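Long-range contact in Glyco_hydro_cc domain-containing protein (Cryptococcus neoformans, PDB 6UBC), which probably binds beta-1,3-glucan oligosaccharides, as a member of subgroup VII of glycoside hydrolase family GH128: residues S234-G246 / F259-E273. Numbering follows the deposited sequence.
Sequences SGASAVNMLWGAG and FKALTTAPQYIIGFE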
loop_
_atom_site.group_PDB
_atom_site.type_symbol
_atom_site.label_atom_id
_atom_site.label_comp_id
_atom_site.label_asym_id
_atom_site.label_seq_id
_atom_site.Cartn_x
_atom_site.Cartn_y
_atom_site.Cartn_z
ATOM N N SER A 234 6.604 -18.590 0.475
ATOM C CA SER A 234 5.516 -19.544 0.820
ATOM C C SER A 234 4.661 -18.998 2.003
ATOM O O SER A 234 5.264 -18.512 2.939
ATOM C CB SER A 234 6.112 -20.927 1.112
ATOM O OG SER A 234 5.070 -21.908 1.116
ATOM N N GLY A 235 3.313 -19.109 1.959
ATOM C CA GLY A 235 2.383 -18.799 3.079
ATOM C C GLY A 235 1.718 -17.443 2.905
ATOM O O GLY A 235 0.684 -17.115 3.556
ATOM N N ALA A 236 2.230 -16.686 1.953
ATOM C CA ALA A 236 1.776 -15.305 1.695
ATOM C C ALA A 236 1.419 -15.154 0.212
ATOM O O ALA A 236 1.968 -15.856 -0.624
ATOM C CB ALA A 236 2.877 -14.350 2.099
ATOM N N SER A 237 0.551 -14.207 -0.120
ATOM C CA SER A 237 0.146 -13.963 -1.541
ATOM C C SER A 237 0.956 -12.804 -2.151
ATOM O O SER A 237 0.978 -11.701 -1.561
ATOM C CB SER A 237 -1.306 -13.675 -1.595
ATOM O OG SER A 237 -2.037 -14.763 -1.031
ATOM N N ALA A 238 1.567 -13.032 -3.317
ATOM C CA ALA A 238 2.108 -11.960 -4.179
ATOM C C ALA A 238 0.979 -11.052 -4.604
ATOM O O ALA A 238 -0.052 -11.552 -5.119
ATOM C CB ALA A 238 2.767 -12.541 -5.401
ATOM N N VAL A 239 1.182 -9.739 -4.492
ATOM C CA VAL A 239 0.186 -8.751 -4.947
ATOM C C VAL A 239 0.789 -8.027 -6.137
ATOM O O VAL A 239 1.934 -7.551 -6.066
ATOM C CB VAL A 239 -0.114 -7.796 -3.790
ATOM C CG1 VAL A 239 -0.935 -6.608 -4.234
ATOM C CG2 VAL A 239 -0.758 -8.540 -2.633
ATOM N N ASN A 240 0.047 -7.943 -7.233
ATOM C CA ASN A 240 0.502 -7.278 -8.469
ATOM C C ASN A 240 0.221 -5.779 -8.348
ATOM O O ASN A 240 -0.618 -5.330 -7.521
ATOM C CB ASN A 240 -0.159 -7.867 -9.720
ATOM C CG ASN A 240 0.124 -9.337 -9.919
ATOM O OD1 ASN A 240 -0.543 -10.162 -9.309
ATOM N ND2 ASN A 240 1.122 -9.693 -10.727
ATOM N N MET A 241 0.894 -4.991 -9.157
ATOM C CA MET A 241 0.725 -3.525 -9.080
ATOM C C MET A 241 0.999 -2.866 -10.418
ATOM O O MET A 241 1.854 -3.361 -11.168
ATOM C CB MET A 241 1.693 -2.935 -8.054
ATOM C CG MET A 241 1.649 -1.448 -7.964
ATOM S SD MET A 241 2.281 -0.879 -6.363
ATOM C CE MET A 241 2.175 0.903 -6.620
ATOM N N LEU A 242 0.211 -1.832 -10.722
ATOM C CA LEU A 242 0.543 -0.875 -11.813
ATOM C C LEU A 242 0.939 0.449 -11.182
ATOM O O LEU A 242 0.053 1.195 -10.706
ATOM C CB LEU A 242 -0.613 -0.738 -12.811
ATOM C CG LEU A 242 -0.313 0.203 -13.967
ATOM C CD1 LEU A 242 0.989 -0.173 -14.670
ATOM C CD2 LEU A 242 -1.464 0.283 -14.952
ATOM N N TRP A 243 2.239 0.742 -11.186
ATOM C CA TRP A 243 2.789 1.906 -10.456
ATOM C C TRP A 243 2.317 3.222 -11.084
ATOM O O TRP A 243 1.885 4.168 -10.343
ATOM C CB TRP A 243 4.320 1.801 -10.464
ATOM C CG TRP A 243 5.064 2.834 -9.683
ATOM C CD1 TRP A 243 5.497 2.775 -8.402
ATOM C CD2 TRP A 243 5.450 4.139 -10.165
ATOM N NE1 TRP A 243 6.180 3.915 -8.063
ATOM C CE2 TRP A 243 6.157 4.774 -9.121
ATOM C CE3 TRP A 243 5.315 4.791 -11.389
ATOM C CZ2 TRP A 243 6.727 6.027 -9.263
ATOM C CZ3 TRP A 243 5.891 6.042 -11.529
ATOM C CH2 TRP A 243 6.560 6.647 -10.468
ATOM N N GLY A 244 2.331 3.273 -12.404
ATOM C CA GLY A 244 2.047 4.521 -13.110
ATOM C C GLY A 244 1.714 4.340 -14.579
ATOM O O GLY A 244 1.239 3.263 -15.007
ATOM N N ALA A 245 1.791 5.476 -15.259
ATOM C CA ALA A 245 1.293 5.688 -16.632
ATOM C C ALA A 245 2.445 5.384 -17.591
ATOM O O ALA A 245 2.212 5.350 -18.791
ATOM C CB ALA A 245 0.778 7.106 -16.790
ATOM N N GLY A 246 3.646 5.202 -17.057
ATOM C CA GLY A 246 4.787 4.709 -17.864
ATOM C C GLY A 246 5.643 5.824 -18.468
ATOM O O GLY A 246 6.311 5.501 -19.454
ATOM N N PHE A 259 3.129 -5.022 -16.862
ATOM C CA PHE A 259 1.719 -5.159 -16.431
ATOM C C PHE A 259 0.869 -5.550 -17.647
ATOM O O PHE A 259 0.050 -6.404 -17.551
ATOM C CB PHE A 259 1.200 -3.863 -15.805
ATOM C CG PHE A 259 -0.083 -4.117 -15.052
ATOM C CD1 PHE A 259 -0.056 -4.542 -13.732
ATOM C CD2 PHE A 259 -1.310 -4.052 -15.694
ATOM C CE1 PHE A 259 -1.210 -4.874 -13.051
ATOM C CE2 PHE A 259 -2.469 -4.319 -14.979
ATOM C CZ PHE A 259 -2.411 -4.756 -13.672
ATOM N N LYS A 260 1.065 -4.864 -18.743
ATOM C CA LYS A 260 0.315 -5.164 -19.992
ATOM C C LYS A 260 0.638 -6.590 -20.475
ATOM O O LYS A 260 -0.275 -7.150 -21.073
ATOM C CB LYS A 260 0.599 -4.109 -21.049
ATOM C CG LYS A 260 0.159 -2.712 -20.694
ATOM C CD LYS A 260 0.224 -1.778 -21.849
ATOM C CE LYS A 260 -1.163 -1.330 -22.280
ATOM N NZ LYS A 260 -1.291 -1.237 -23.760
ATOM N N ALA A 261 1.789 -7.218 -20.152
ATOM C CA ALA A 261 2.118 -8.594 -20.612
ATOM C C ALA A 261 1.576 -9.660 -19.662
ATOM O O ALA A 261 1.856 -10.833 -19.896
ATOM C CB ALA A 261 3.615 -8.771 -20.808
ATOM N N LEU A 262 0.878 -9.307 -18.588
ATOM C CA LEU A 262 0.327 -10.347 -17.710
ATOM C C LEU A 262 -0.610 -11.205 -18.580
ATOM O O LEU A 262 -1.291 -10.632 -19.456
ATOM C CB LEU A 262 -0.380 -9.699 -16.511
ATOM C CG LEU A 262 0.573 -8.956 -15.555
ATOM C CD1 LEU A 262 -0.223 -8.222 -14.475
ATOM C CD2 LEU A 262 1.576 -9.892 -14.937
ATOM N N THR A 263 -0.561 -12.517 -18.372
ATOM C CA THR A 263 -1.414 -13.517 -19.069
ATOM C C THR A 263 -2.098 -14.356 -18.001
ATOM O O THR A 263 -2.943 -15.160 -18.319
ATOM C CB THR A 263 -0.597 -14.329 -20.095
ATOM O OG1 THR A 263 0.544 -14.949 -19.488
ATOM C CG2 THR A 263 -0.147 -13.470 -21.264
ATOM N N THR A 264 -1.777 -14.133 -16.750
ATOM C CA THR A 264 -2.360 -14.911 -15.648
ATOM C C THR A 264 -3.002 -13.934 -14.647
ATOM O O THR A 264 -2.386 -12.917 -14.292
ATOM C CB THR A 264 -1.236 -15.841 -15.176
ATOM O OG1 THR A 264 -1.951 -16.883 -14.542
ATOM C CG2 THR A 264 -0.241 -15.193 -14.240
ATOM N N ALA A 265 -4.236 -14.176 -14.262
ATOM C CA ALA A 265 -5.040 -13.202 -13.521
ATOM C C ALA A 265 -4.444 -13.004 -12.121
ATOM O O ALA A 265 -4.350 -13.924 -11.309
ATOM C CB ALA A 265 -6.464 -13.645 -13.477
ATOM N N PRO A 266 -4.059 -11.773 -11.745
ATOM C CA PRO A 266 -3.681 -11.522 -10.356
ATOM C C PRO A 266 -4.786 -11.895 -9.356
ATOM O O PRO A 266 -5.978 -11.784 -9.709
ATOM C CB PRO A 266 -3.540 -9.993 -10.383
ATOM C CG PRO A 266 -3.085 -9.707 -11.737
ATOM C CD PRO A 266 -3.973 -10.592 -12.598
ATOM N N GLN A 267 -4.428 -12.314 -8.149
ATOM C CA GLN A 267 -5.387 -12.299 -7.004
ATOM C C GLN A 267 -5.695 -10.863 -6.565
ATOM O O GLN A 267 -6.865 -10.574 -6.349
ATOM C CB GLN A 267 -4.899 -13.085 -5.801
ATOM C CG GLN A 267 -5.031 -14.616 -5.937
ATOM C CD GLN A 267 -4.850 -15.229 -4.567
ATOM O OE1 GLN A 267 -5.810 -15.661 -3.940
ATOM N NE2 GLN A 267 -3.644 -15.100 -4.014
ATOM N N TYR A 268 -4.698 -9.973 -6.556
ATOM C CA TYR A 268 -4.806 -8.572 -6.076
ATOM C C TYR A 268 -4.040 -7.634 -7.012
ATOM O O TYR A 268 -2.905 -7.953 -7.422
ATOM C CB TYR A 268 -4.149 -8.438 -4.692
ATOM C CG TYR A 268 -4.651 -9.423 -3.670
ATOM C CD1 TYR A 268 -5.800 -9.171 -2.933
ATOM C CD2 TYR A 268 -4.081 -10.677 -3.548
ATOM C CE1 TYR A 268 -6.308 -10.109 -2.035
ATOM C CE2 TYR A 268 -4.562 -11.603 -2.634
ATOM C CZ TYR A 268 -5.692 -11.330 -1.888
ATOM O OH TYR A 268 -6.175 -12.297 -1.021
ATOM N N ILE A 269 -4.607 -6.450 -7.273
ATOM C CA ILE A 269 -3.905 -5.405 -8.061
ATOM C C ILE A 269 -3.940 -4.118 -7.269
ATOM O O ILE A 269 -5.075 -3.645 -6.980
ATOM C CB ILE A 269 -4.553 -5.208 -9.406
ATOM C CG1 ILE A 269 -4.516 -6.473 -10.260
ATOM C CG2 ILE A 269 -3.838 -4.076 -10.103
ATOM C CD1 ILE A 269 -5.525 -6.462 -11.383
ATOM N N ILE A 270 -2.770 -3.619 -6.878
ATOM C CA ILE A 270 -2.662 -2.239 -6.330
ATOM C C ILE A 270 -2.529 -1.232 -7.482
ATOM O O ILE A 270 -1.715 -1.424 -8.404
ATOM C CB ILE A 270 -1.504 -2.165 -5.350
ATOM C CG1 ILE A 270 -1.762 -3.087 -4.167
ATOM C CG2 ILE A 270 -1.225 -0.683 -4.978
ATOM C CD1 ILE A 270 -0.565 -3.203 -3.227
ATOM N N GLY A 271 -3.298 -0.149 -7.417
ATOM C CA GLY A 271 -3.287 0.963 -8.358
ATOM C C GLY A 271 -2.129 1.924 -8.115
ATOM O O GLY A 271 -1.235 1.679 -7.267
ATOM N N PHE A 272 -2.180 3.035 -8.820
ATOM C CA PHE A 272 -1.011 3.907 -9.022
ATOM C C PHE A 272 -0.471 4.412 -7.689
ATOM O O PHE A 272 -1.230 4.759 -6.769
ATOM C CB PHE A 272 -1.365 5.085 -9.915
ATOM C CG PHE A 272 -2.214 4.673 -11.090
ATOM C CD1 PHE A 272 -1.724 3.798 -12.022
ATOM C CD2 PHE A 272 -3.522 5.120 -11.222
ATOM C CE1 PHE A 272 -2.497 3.404 -13.109
ATOM C CE2 PHE A 272 -4.294 4.762 -12.317
ATOM C CZ PHE A 272 -3.770 3.906 -13.271
ATOM N N GLU A 273 0.848 4.484 -7.665
ATOM C CA GLU A 273 1.583 5.037 -6.527
ATOM C C GLU A 273 1.477 6.557 -6.497
ATOM O O GLU A 273 2.140 7.193 -7.313
ATOM C CB GLU A 273 3.069 4.678 -6.657
ATOM C CG GLU A 273 3.893 5.151 -5.487
ATOM C CD GLU A 273 3.868 4.263 -4.266
ATOM O OE1 GLU A 273 3.281 3.137 -4.334
ATOM O OE2 GLU A 273 4.478 4.739 -3.242
HETATM O O HOH W 1 -1.888 -10.957 -7.053
HETATM O O HOH W 2 -1.291 -14.021 -5.265
#
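N240 and M241 pair in parallel with I269 and I270. The amide of N240 donates to O of Y268 at 3.0 Å, and O of N240 accepts the amide of I270 over a straighter path (165° at the hydrogen). The amide of L242 then reaches O of I270. Past the paired strands, N of E273 donates to O of W243 at 2.9 Å, in the carbonyl plane and on a lone pair.

Side chains pack on both faces. V239 turns CG1 anti to its backbone N (chi1 170°), which sets that methyl 3.6 Å from CD1 of I270, while CG2 lies against the Y268 ring. M241 runs extended across I270, with SD 3.8 Å from CG2 of I270, and its CE touches OE1 of E273. On the N240 face, OD1 meets CB of P266 at 3.2 Å. L242 puts CB over one face of the F259 ring, and CD1 of L262 covers the opposite face. The CD2 methyl of L242 touches CE1 of F272.

This is a right-handed beta-alpha-beta unit: strand 237-241, helix 250-260 and strand 268-270. It belongs to the (beta/alpha)8-type barrel expected of GH128 proteins. M241, W243 and E273 lie towards the C-terminal strand ends, where such barrels usually carry their binding cleft.

CB of E273 sits over the five-membered ring of W243, 3.7 Å from its centroid. The carboxylate and indole planes are nearly parallel (2°). R255 makes a cation-pi contact with W243. The carboxylate of E273 also lies close to that of E370.

Water 1 links O of A238, OD1 of N240 and N of Y268. ND2 of N240 bonds to O of A227.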